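Local coordinates for iron-chelator utilization protein (Thermobifida fusca TM51, PDB 4YHB) that binds flavin-adenine dinucleotide and, as a siderophore-interacting oxidoreductase, probably reduces the ferric iron of siderophores so that the metal can be released, at residues D52-W57 with L101-V106; G83-D88 with N110-R115. All coordinates share one frame; numbering follows the deposited sequence.

Contact 1. Residues D52-W57 with L101-V106; sequences DHVKLW and LTIDFV. With ZN (zinc ion), chain D; FAD (flavin-adenine dinucleotide), chain C.
Leu56 meets Phe105 inside the barrel, its methyl CD1 lying 3.4 Å from ring atom CZ and approaching the ring obliquely, the two side chains coming from opposite directions. The same methyl lies 4.3 Å from Ile103 CG2, and farther along Val54 CG2 touches Ile103 CD1 at 4.1 Å. With CG anti to its carbonyl carbon (chi1 -63°) and the chain extended beyond it, Leu56 carries CD1 far enough to reach across to the other strand. Branched and aromatic residues suit these places because the strands 53-57 and 101-106 are not neighbours in the sheet: their axes stay 9.9 Å apart at an angle of 74°, so side chains alone bridge the distance. Tyr89, on strand 86-95 between them, packs against Leu56, Ile103 and Phe105, while Val128 closes on Val54 and Leu56.

The flavin binds to backbone outside this apolar layer. FAD N3 donates to Asp104 O, and Val106 N returns a bond to FAD O2 at 2.9 Å, nearly straight at 166°; together they fix the pyrimidine edge of the isoalloxazine. At its other end methyl C7M sits 3.4 Å above the plane of the His53 ring, over its centre. His53 NE2 binds zinc at 2.2 Å, beside three waters and His265 and His266, while ND1 is held by Ala51 O, an anchor that should help fix the ring's rotation. Alternate residues thus point into the barrel or out of it, and the flavin lies along part of the outer side, as expected of the antiparallel flavin-binding barrel of the siderophore-interacting, ferredoxin-reductase-like family.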
loop_
_atom_site.group_PDB
_atom_site.type_symbol
_atom_site.label_atom_id
_atom_site.label_comp_id
_atom_site.label_asym_id
_atom_site.label_seq_id
_atom_site.Cartn_x
_atom_site.Cartn_y
_atom_site.Cartn_z
ATOM N N ASP A 52 3.228 4.050 5.112
ATOM C CA ASP A 52 3.656 3.115 6.159
ATOM C C ASP A 52 3.131 1.715 5.856
ATOM O O ASP A 52 1.991 1.553 5.425
ATOM C CB ASP A 52 3.160 3.542 7.538
ATOM C CG ASP A 52 3.862 4.776 8.073
ATOM O OD1 ASP A 52 4.837 5.253 7.446
ATOM O OD2 ASP A 52 3.435 5.249 9.149
ATOM N N HIS A 53 3.958 0.700 6.071
ATOM C CA HIS A 53 3.524 -0.666 5.778
ATOM C C HIS A 53 4.114 -1.670 6.752
ATOM O O HIS A 53 5.205 -1.482 7.297
ATOM C CB HIS A 53 3.890 -1.058 4.340
ATOM C CG HIS A 53 5.331 -0.834 4.007
ATOM N ND1 HIS A 53 5.832 0.412 3.691
ATOM C CD2 HIS A 53 6.382 -1.688 3.951
ATOM C CE1 HIS A 53 7.127 0.313 3.444
ATOM N NE2 HIS A 53 7.485 -0.947 3.605
ATOM N N VAL A 54 3.376 -2.750 6.952
ATOM C CA VAL A 54 3.801 -3.831 7.823
ATOM C C VAL A 54 4.092 -5.050 6.978
ATOM O O VAL A 54 3.738 -5.099 5.790
ATOM C CB VAL A 54 2.721 -4.182 8.876
ATOM C CG1 VAL A 54 2.543 -3.050 9.845
ATOM C CG2 VAL A 54 1.382 -4.521 8.195
ATOM N N LYS A 55 4.745 -6.034 7.575
ATOM C CA LYS A 55 4.797 -7.355 6.977
ATOM C C LYS A 55 3.795 -8.219 7.717
ATOM O O LYS A 55 3.852 -8.349 8.943
ATOM C CB LYS A 55 6.209 -7.964 7.048
ATOM C CG LYS A 55 7.149 -7.516 5.929
ATOM C CD LYS A 55 8.614 -7.815 6.271
ATOM C CE LYS A 55 9.478 -7.774 5.021
ATOM N NZ LYS A 55 9.336 -6.498 4.259
ATOM N N LEU A 56 2.864 -8.794 6.972
ATOM C CA LEU A 56 1.904 -9.725 7.538
ATOM C C LEU A 56 2.392 -11.148 7.358
ATOM O O LEU A 56 2.808 -11.545 6.263
ATOM C CB LEU A 56 0.521 -9.555 6.877
ATOM C CG LEU A 56 -0.114 -8.182 7.101
ATOM C CD1 LEU A 56 -1.514 -8.123 6.474
ATOM C CD2 LEU A 56 -0.174 -7.826 8.592
ATOM N N TRP A 57 2.297 -11.926 8.428
ATOM C CA TRP A 57 2.767 -13.305 8.436
ATOM C C TRP A 57 1.580 -14.260 8.463
ATOM O O TRP A 57 0.799 -14.276 9.417
ATOM C CB TRP A 57 3.706 -13.544 9.642
ATOM C CG TRP A 57 5.013 -12.792 9.527
ATOM C CD1 TRP A 57 5.175 -11.441 9.389
ATOM C CD2 TRP A 57 6.339 -13.352 9.548
ATOM N NE1 TRP A 57 6.521 -11.128 9.319
ATOM C CE2 TRP A 57 7.249 -12.280 9.410
ATOM C CE3 TRP A 57 6.841 -14.651 9.679
ATOM C CZ2 TRP A 57 8.637 -12.471 9.399
ATOM C CZ3 TRP A 57 8.221 -14.838 9.661
ATOM C CH2 TRP A 57 9.097 -13.751 9.521
ATOM N N LEU A 101 -5.921 -1.792 13.719
ATOM C CA LEU A 101 -5.107 -1.606 12.522
ATOM C C LEU A 101 -5.911 -2.028 11.306
ATOM O O LEU A 101 -6.324 -3.182 11.224
ATOM C CB LEU A 101 -3.818 -2.430 12.609
ATOM C CG LEU A 101 -3.013 -2.637 11.324
ATOM C CD1 LEU A 101 -2.572 -1.300 10.738
ATOM C CD2 LEU A 101 -1.803 -3.566 11.559
ATOM N N THR A 102 -6.123 -1.103 10.367
ATOM C CA THR A 102 -6.893 -1.405 9.164
ATOM C C THR A 102 -5.981 -1.688 7.967
ATOM O O THR A 102 -5.049 -0.925 7.677
ATOM C CB THR A 102 -7.851 -0.258 8.800
ATOM O OG1 THR A 102 -8.742 -0.030 9.892
ATOM C CG2 THR A 102 -8.671 -0.611 7.554
ATOM N N ILE A 103 -6.251 -2.800 7.296
ATOM C CA ILE A 103 -5.507 -3.204 6.110
ATOM C C ILE A 103 -6.461 -3.486 4.961
ATOM O O ILE A 103 -7.436 -4.234 5.128
ATOM C CB ILE A 103 -4.683 -4.483 6.345
ATOM C CG1 ILE A 103 -3.877 -4.406 7.645
ATOM C CG2 ILE A 103 -3.823 -4.806 5.096
ATOM C CD1 ILE A 103 -2.572 -3.717 7.540
ATOM N N ASP A 104 -6.169 -2.907 3.798
ATOM C CA ASP A 104 -6.916 -3.210 2.578
ATOM C C ASP A 104 -6.187 -4.261 1.735
ATOM O O ASP A 104 -5.064 -4.020 1.274
ATOM C CB ASP A 104 -7.116 -1.930 1.747
ATOM C CG ASP A 104 -8.214 -1.046 2.287
ATOM O OD1 ASP A 104 -8.802 -1.408 3.318
ATOM O OD2 ASP A 104 -8.501 0.011 1.678
ATOM N N PHE A 105 -6.827 -5.410 1.518
ATOM C CA PHE A 105 -6.241 -6.508 0.743
ATOM C C PHE A 105 -6.841 -6.588 -0.658
ATOM O O PHE A 105 -8.068 -6.623 -0.799
ATOM C CB PHE A 105 -6.496 -7.872 1.391
ATOM C CG PHE A 105 -5.834 -8.082 2.716
ATOM C CD1 PHE A 105 -6.361 -7.527 3.865
ATOM C CD2 PHE A 105 -4.726 -8.918 2.817
ATOM C CE1 PHE A 105 -5.756 -7.760 5.112
ATOM C CE2 PHE A 105 -4.115 -9.154 4.050
ATOM C CZ PHE A 105 -4.630 -8.576 5.197
ATOM N N VAL A 106 -5.996 -6.692 -1.680
ATOM C CA VAL A 106 -6.501 -7.115 -2.985
ATOM C C VAL A 106 -6.863 -8.588 -2.888
ATOM O O VAL A 106 -6.075 -9.394 -2.396
ATOM C CB VAL A 106 -5.488 -6.932 -4.124
ATOM C CG1 VAL A 106 -6.046 -7.564 -5.439
ATOM C CG2 VAL A 106 -5.172 -5.466 -4.332
HETATM ZN ZN ZN D . 9.542 -1.459 3.113
HETATM P PA FAD C . 2.676 -13.640 -3.969
HETATM O O1A FAD C . 3.049 -15.014 -3.394
HETATM O O2A FAD C . 3.703 -12.527 -3.531
HETATM O O5B FAD C . 2.811 -13.724 -5.572
HETATM C C5B FAD C . 2.329 -14.821 -6.260
HETATM C C4B FAD C . 1.972 -14.404 -7.700
HETATM O O4B FAD C . 0.866 -13.544 -7.739
HETATM C C3B FAD C . 3.070 -13.708 -8.386
HETATM O O3B FAD C . 3.054 -14.156 -9.702
HETATM C C2B FAD C . 2.714 -12.330 -8.319
HETATM O O2B FAD C . 3.152 -11.559 -9.432
HETATM C C1B FAD C . 1.244 -12.349 -8.338
HETATM N N9A FAD C . 0.597 -11.257 -7.622
HETATM C C8A FAD C . 0.980 -10.717 -6.445
HETATM N N7A FAD C . 0.113 -9.750 -6.113
HETATM C C5A FAD C . -0.848 -9.707 -7.065
HETATM C C6A FAD C . -1.989 -8.927 -7.260
HETATM N N6A FAD C . -2.342 -7.939 -6.303
HETATM N N1A FAD C . -2.751 -9.128 -8.348
HETATM C C2A FAD C . -2.426 -10.072 -9.257
HETATM N N3A FAD C . -1.341 -10.836 -9.100
HETATM C C4A FAD C . -0.539 -10.659 -8.027
HETATM N N1 FAD C . -1.119 -5.201 -1.615
HETATM C C2 FAD C . -2.379 -5.053 -1.205
HETATM O O2 FAD C . -3.255 -5.773 -1.659
HETATM N N3 FAD C . -2.649 -4.090 -0.270
HETATM C C4 FAD C . -1.682 -3.297 0.238
HETATM O O4 FAD C . -1.986 -2.460 1.078
HETATM C C4X FAD C . -0.357 -3.423 -0.181
HETATM N N5 FAD C . 0.673 -2.634 0.299
HETATM C C5X FAD C . 1.938 -2.831 -0.142
HETATM C C6 FAD C . 2.984 -2.041 0.347
HETATM C C7 FAD C . 4.155 -2.211 -0.050
HETATM C C7M FAD C . 5.219 -1.280 0.561
HETATM C C8 FAD C . 4.551 -3.052 -0.873
HETATM C C8M FAD C . 5.975 -3.206 -1.331
HETATM C C9 FAD C . 3.653 -3.909 -1.451
HETATM C C9A FAD C . 2.156 -3.907 -1.141
HETATM N N10 FAD C . 1.152 -4.639 -1.594
HETATM C C10 FAD C . -0.105 -4.428 -1.145
HETATM C "C1'" FAD C . 1.410 -5.686 -2.607
HETATM C "C2'" FAD C . 1.576 -7.048 -2.009
HETATM O "O2'" FAD C . 2.654 -7.048 -1.158
HETATM C "C3'" FAD C . 1.772 -8.072 -3.182
HETATM O "O3'" FAD C . 0.669 -7.946 -4.024
HETATM C "C4'" FAD C . 2.050 -9.490 -2.761
HETATM O "O4'" FAD C . 2.661 -10.164 -3.777
HETATM C "C5'" FAD C . 0.783 -10.280 -2.395
HETATM O "O5'" FAD C . 1.055 -11.460 -1.679
HETATM P P FAD C . 0.555 -12.808 -2.334
HETATM O O1P FAD C . 1.068 -13.865 -1.331
HETATM O O2P FAD C . -0.944 -12.552 -2.649
HETATM O O3P FAD C . 1.115 -13.433 -3.673
HETATM O O HOH W 1 10.100 0.645 3.219
HETATM O O HOH W 2 9.991 -1.600 5.338
HETATM O O HOH W 3 8.996 -3.566 3.218
#

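Contact 2. Residues G83-D88 with N110-R115; sequences GVIYRD and NGPGGR. With FAD (flavin-adenine dinucleotide), chain C.
Arg87 and Pro112 cross at about a right angle, and Pro112 CG stands oblique to the guanidinium, 3.5 Å from Arg87 NH2. Ile85 CG2 lies 3.9 Å above one guanidinium face, offset toward its rim, and also reaches Pro112 CG at 3.6 Å, so a compact ring and a branched chain pack beside the charged group. The arginine chain bends at chi2 (-73°), which turns its end toward the pyrophosphate: NE donates to FAD O1P at 2.7 Å, and NH2 to FAD O1A with a less straight angle of 132°. Its third nitrogen, NH1, bonds to Tyr86 O from above the carbonyl plane, pinning the guanidinium to its own strand. An alanine at Arg87 would remove these donors and is likely to cost both phosphates the positive charge of the guanidinium, with O1P keeping Gly113 N, and to open a gap beside Pro112 CG.

From the other segment, Gly113 N donates to FAD O1P at 3.0 Å and Gly114 N to FAD O2P at 2.9 Å, both near the first turn of helix 112-118, whose positive end would probably favour the phosphate charge. Glycine suits Gly111, at the N-cap, since a side chain would collide with FAD O3P; one at Gly113 would be crowded by FAD O5'. FAD O2', a ribityl hydroxyl, donates to Asp88 O at 2.7 Å. Strand arginine and glycine-rich helix start together form the pyrophosphate site of a ferredoxin-reductase-like FAD domain.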
loop_
_atom_site.group_PDB
_atom_site.type_symbol
_atom_site.label_atom_id
_atom_site.label_comp_id
_atom_site.label_asym_id
_atom_site.label_seq_id
_atom_site.Cartn_x
_atom_site.Cartn_y
_atom_site.Cartn_z
ATOM N N GLY A 83 8.954 -22.392 5.800
ATOM C CA GLY A 83 7.538 -22.298 6.121
ATOM C C GLY A 83 6.982 -20.892 6.317
ATOM O O GLY A 83 5.771 -20.723 6.472
ATOM N N VAL A 84 7.843 -19.877 6.329
ATOM C CA VAL A 84 7.351 -18.520 6.560
ATOM C C VAL A 84 6.630 -17.994 5.322
ATOM O O VAL A 84 7.038 -18.237 4.190
ATOM C CB VAL A 84 8.479 -17.535 6.939
ATOM C CG1 VAL A 84 9.135 -17.957 8.259
ATOM C CG2 VAL A 84 9.511 -17.441 5.829
ATOM N N ILE A 85 5.542 -17.278 5.558
ATOM C CA ILE A 85 4.809 -16.619 4.485
ATOM C C ILE A 85 4.547 -15.198 4.908
ATOM O O ILE A 85 3.577 -14.937 5.605
ATOM C CB ILE A 85 3.466 -17.305 4.180
ATOM C CG1 ILE A 85 3.674 -18.795 3.901
ATOM C CG2 ILE A 85 2.772 -16.612 2.968
ATOM C CD1 ILE A 85 2.388 -19.589 3.788
ATOM N N TYR A 86 5.430 -14.281 4.527
ATOM C CA TYR A 86 5.236 -12.896 4.908
ATOM C C TYR A 86 5.140 -12.044 3.647
ATOM O O TYR A 86 5.749 -12.371 2.624
ATOM C CB TYR A 86 6.360 -12.406 5.842
ATOM C CG TYR A 86 7.746 -12.423 5.235
ATOM C CD1 TYR A 86 8.206 -11.359 4.480
ATOM C CD2 TYR A 86 8.598 -13.510 5.425
ATOM C CE1 TYR A 86 9.469 -11.372 3.915
ATOM C CE2 TYR A 86 9.865 -13.535 4.855
ATOM C CZ TYR A 86 10.291 -12.463 4.102
ATOM O OH TYR A 86 11.548 -12.469 3.538
ATOM N N ARG A 87 4.365 -10.964 3.729
ATOM C CA ARG A 87 4.098 -10.086 2.587
ATOM C C ARG A 87 3.879 -8.669 3.091
ATOM O O ARG A 87 3.359 -8.479 4.194
ATOM C CB ARG A 87 2.849 -10.536 1.802
ATOM C CG ARG A 87 2.805 -12.004 1.370
ATOM C CD ARG A 87 3.758 -12.263 0.236
ATOM N NE ARG A 87 3.593 -13.588 -0.360
ATOM C CZ ARG A 87 4.392 -14.627 -0.122
ATOM N NH1 ARG A 87 5.406 -14.509 0.724
ATOM N NH2 ARG A 87 4.177 -15.783 -0.740
ATOM N N ASP A 88 4.248 -7.681 2.274
ATOM C CA ASP A 88 4.069 -6.266 2.603
ATOM C C ASP A 88 2.636 -5.810 2.358
ATOM O O ASP A 88 2.107 -6.019 1.266
ATOM C CB ASP A 88 4.981 -5.390 1.743
ATOM C CG ASP A 88 6.406 -5.376 2.221
ATOM O OD1 ASP A 88 6.787 -6.242 3.036
ATOM O OD2 ASP A 88 7.162 -4.499 1.759
ATOM N N ASN A 110 -3.675 -15.656 -7.045
ATOM C CA ASN A 110 -2.343 -16.052 -7.488
ATOM C C ASN A 110 -1.336 -16.305 -6.368
ATOM O O ASN A 110 -0.253 -16.824 -6.627
ATOM C CB ASN A 110 -1.793 -15.000 -8.441
ATOM C CG ASN A 110 -2.740 -14.719 -9.592
ATOM O OD1 ASN A 110 -3.124 -13.579 -9.830
ATOM N ND2 ASN A 110 -3.138 -15.763 -10.292
ATOM N N GLY A 111 -1.685 -15.951 -5.135
ATOM C CA GLY A 111 -0.769 -16.142 -4.017
ATOM C C GLY A 111 -1.486 -16.277 -2.696
ATOM O O GLY A 111 -2.681 -15.983 -2.601
ATOM N N PRO A 112 -0.756 -16.708 -1.651
ATOM C CA PRO A 112 -1.410 -17.003 -0.376
ATOM C C PRO A 112 -1.994 -15.769 0.316
ATOM O O PRO A 112 -2.990 -15.912 1.009
ATOM C CB PRO A 112 -0.281 -17.631 0.461
ATOM C CG PRO A 112 0.966 -17.090 -0.105
ATOM C CD PRO A 112 0.696 -16.943 -1.597
ATOM N N GLY A 113 -1.411 -14.586 0.136
ATOM C CA GLY A 113 -1.969 -13.393 0.757
ATOM C C GLY A 113 -3.337 -13.069 0.160
ATOM O O GLY A 113 -4.315 -12.852 0.878
ATOM N N GLY A 114 -3.390 -13.030 -1.167
ATOM C CA GLY A 114 -4.645 -12.869 -1.889
ATOM C C GLY A 114 -5.667 -13.937 -1.521
ATOM O O GLY A 114 -6.842 -13.638 -1.324
ATOM N N ARG A 115 -5.225 -15.184 -1.416
ATOM C CA ARG A 115 -6.151 -16.272 -1.119
ATOM C C ARG A 115 -6.648 -16.212 0.325
ATOM O O ARG A 115 -7.800 -16.551 0.594
ATOM C CB ARG A 115 -5.498 -17.627 -1.427
ATOM C CG ARG A 115 -5.448 -17.924 -2.930
ATOM C CD ARG A 115 -5.012 -19.363 -3.235
ATOM N NE ARG A 115 -3.619 -19.613 -2.874
ATOM C CZ ARG A 115 -2.597 -19.601 -3.731
ATOM N NH1 ARG A 115 -2.794 -19.352 -5.025
ATOM N NH2 ARG A 115 -1.370 -19.842 -3.291
HETATM P PA FAD C . 2.676 -13.640 -3.969
HETATM O O1A FAD C . 3.049 -15.014 -3.394
HETATM O O2A FAD C . 3.703 -12.527 -3.531
HETATM O O5B FAD C . 2.811 -13.724 -5.572
HETATM C C5B FAD C . 2.329 -14.821 -6.260
HETATM C C4B FAD C . 1.972 -14.404 -7.700
HETATM O O4B FAD C . 0.866 -13.544 -7.739
HETATM C C3B FAD C . 3.070 -13.708 -8.386
HETATM O O3B FAD C . 3.054 -14.156 -9.702
HETATM C C2B FAD C . 2.714 -12.330 -8.319
HETATM O O2B FAD C . 3.152 -11.559 -9.432
HETATM C C1B FAD C . 1.244 -12.349 -8.338
HETATM N N9A FAD C . 0.597 -11.257 -7.622
HETATM C C8A FAD C . 0.980 -10.717 -6.445
HETATM N N7A FAD C . 0.113 -9.750 -6.113
HETATM C C5A FAD C . -0.848 -9.707 -7.065
HETATM C C6A FAD C . -1.989 -8.927 -7.260
HETATM N N6A FAD C . -2.342 -7.939 -6.303
HETATM N N1A FAD C . -2.751 -9.128 -8.348
HETATM C C2A FAD C . -2.426 -10.072 -9.257
HETATM N N3A FAD C . -1.341 -10.836 -9.100
HETATM C C4A FAD C . -0.539 -10.659 -8.027
HETATM N N1 FAD C . -1.119 -5.201 -1.615
HETATM C C2 FAD C . -2.379 -5.053 -1.205
HETATM O O2 FAD C . -3.255 -5.773 -1.659
HETATM N N3 FAD C . -2.649 -4.090 -0.270
HETATM C C4 FAD C . -1.682 -3.297 0.238
HETATM O O4 FAD C . -1.986 -2.460 1.078
HETATM C C4X FAD C . -0.357 -3.423 -0.181
HETATM N N5 FAD C . 0.673 -2.634 0.299
HETATM C C5X FAD C . 1.938 -2.831 -0.142
HETATM C C6 FAD C . 2.984 -2.041 0.347
HETATM C C7 FAD C . 4.155 -2.211 -0.050
HETATM C C7M FAD C . 5.219 -1.280 0.561
HETATM C C8 FAD C . 4.551 -3.052 -0.873
HETATM C C8M FAD C . 5.975 -3.206 -1.331
HETATM C C9 FAD C . 3.653 -3.909 -1.451
HETATM C C9A FAD C . 2.156 -3.907 -1.141
HETATM N N10 FAD C . 1.152 -4.639 -1.594
HETATM C C10 FAD C . -0.105 -4.428 -1.145
HETATM C "C1'" FAD C . 1.410 -5.686 -2.607
HETATM C "C2'" FAD C . 1.576 -7.048 -2.009
HETATM O "O2'" FAD C . 2.654 -7.048 -1.158
HETATM C "C3'" FAD C . 1.772 -8.072 -3.182
HETATM O "O3'" FAD C . 0.669 -7.946 -4.024
HETATM C "C4'" FAD C . 2.050 -9.490 -2.761
HETATM O "O4'" FAD C . 2.661 -10.164 -3.777
HETATM C "C5'" FAD C . 0.783 -10.280 -2.395
HETATM O "O5'" FAD C . 1.055 -11.460 -1.679
HETATM P P FAD C . 0.555 -12.808 -2.334
HETATM O O1P FAD C . 1.068 -13.865 -1.331
HETATM O O2P FAD C . -0.944 -12.552 -2.649
HETATM O O3P FAD C . 1.115 -13.433 -3.673
#

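In the fold
Contact 1 is fully buried in the barrel, whereas contact 2 is partly buried at its margin, where helix 112-118 follows strand 100-106. Their centres lie 12 Å apart and their segments alternate along the chain. Neighbouring strands 53-57 and 86-95 join them: Lys55 NZ makes a salt bridge with Asp88 OD1, Leu56 N probably bonds to Arg87 O, and Trp57 packs on Val84. Both hold one FAD, but by different chemistry. In contact 1 aliphatic and aromatic side chains fill the interior while backbone groups grip the flavin ring; in contact 2 an arginine and helix-start amides meet the charged phosphates, with Ile85 and Pro112 packing apolar surface beside them.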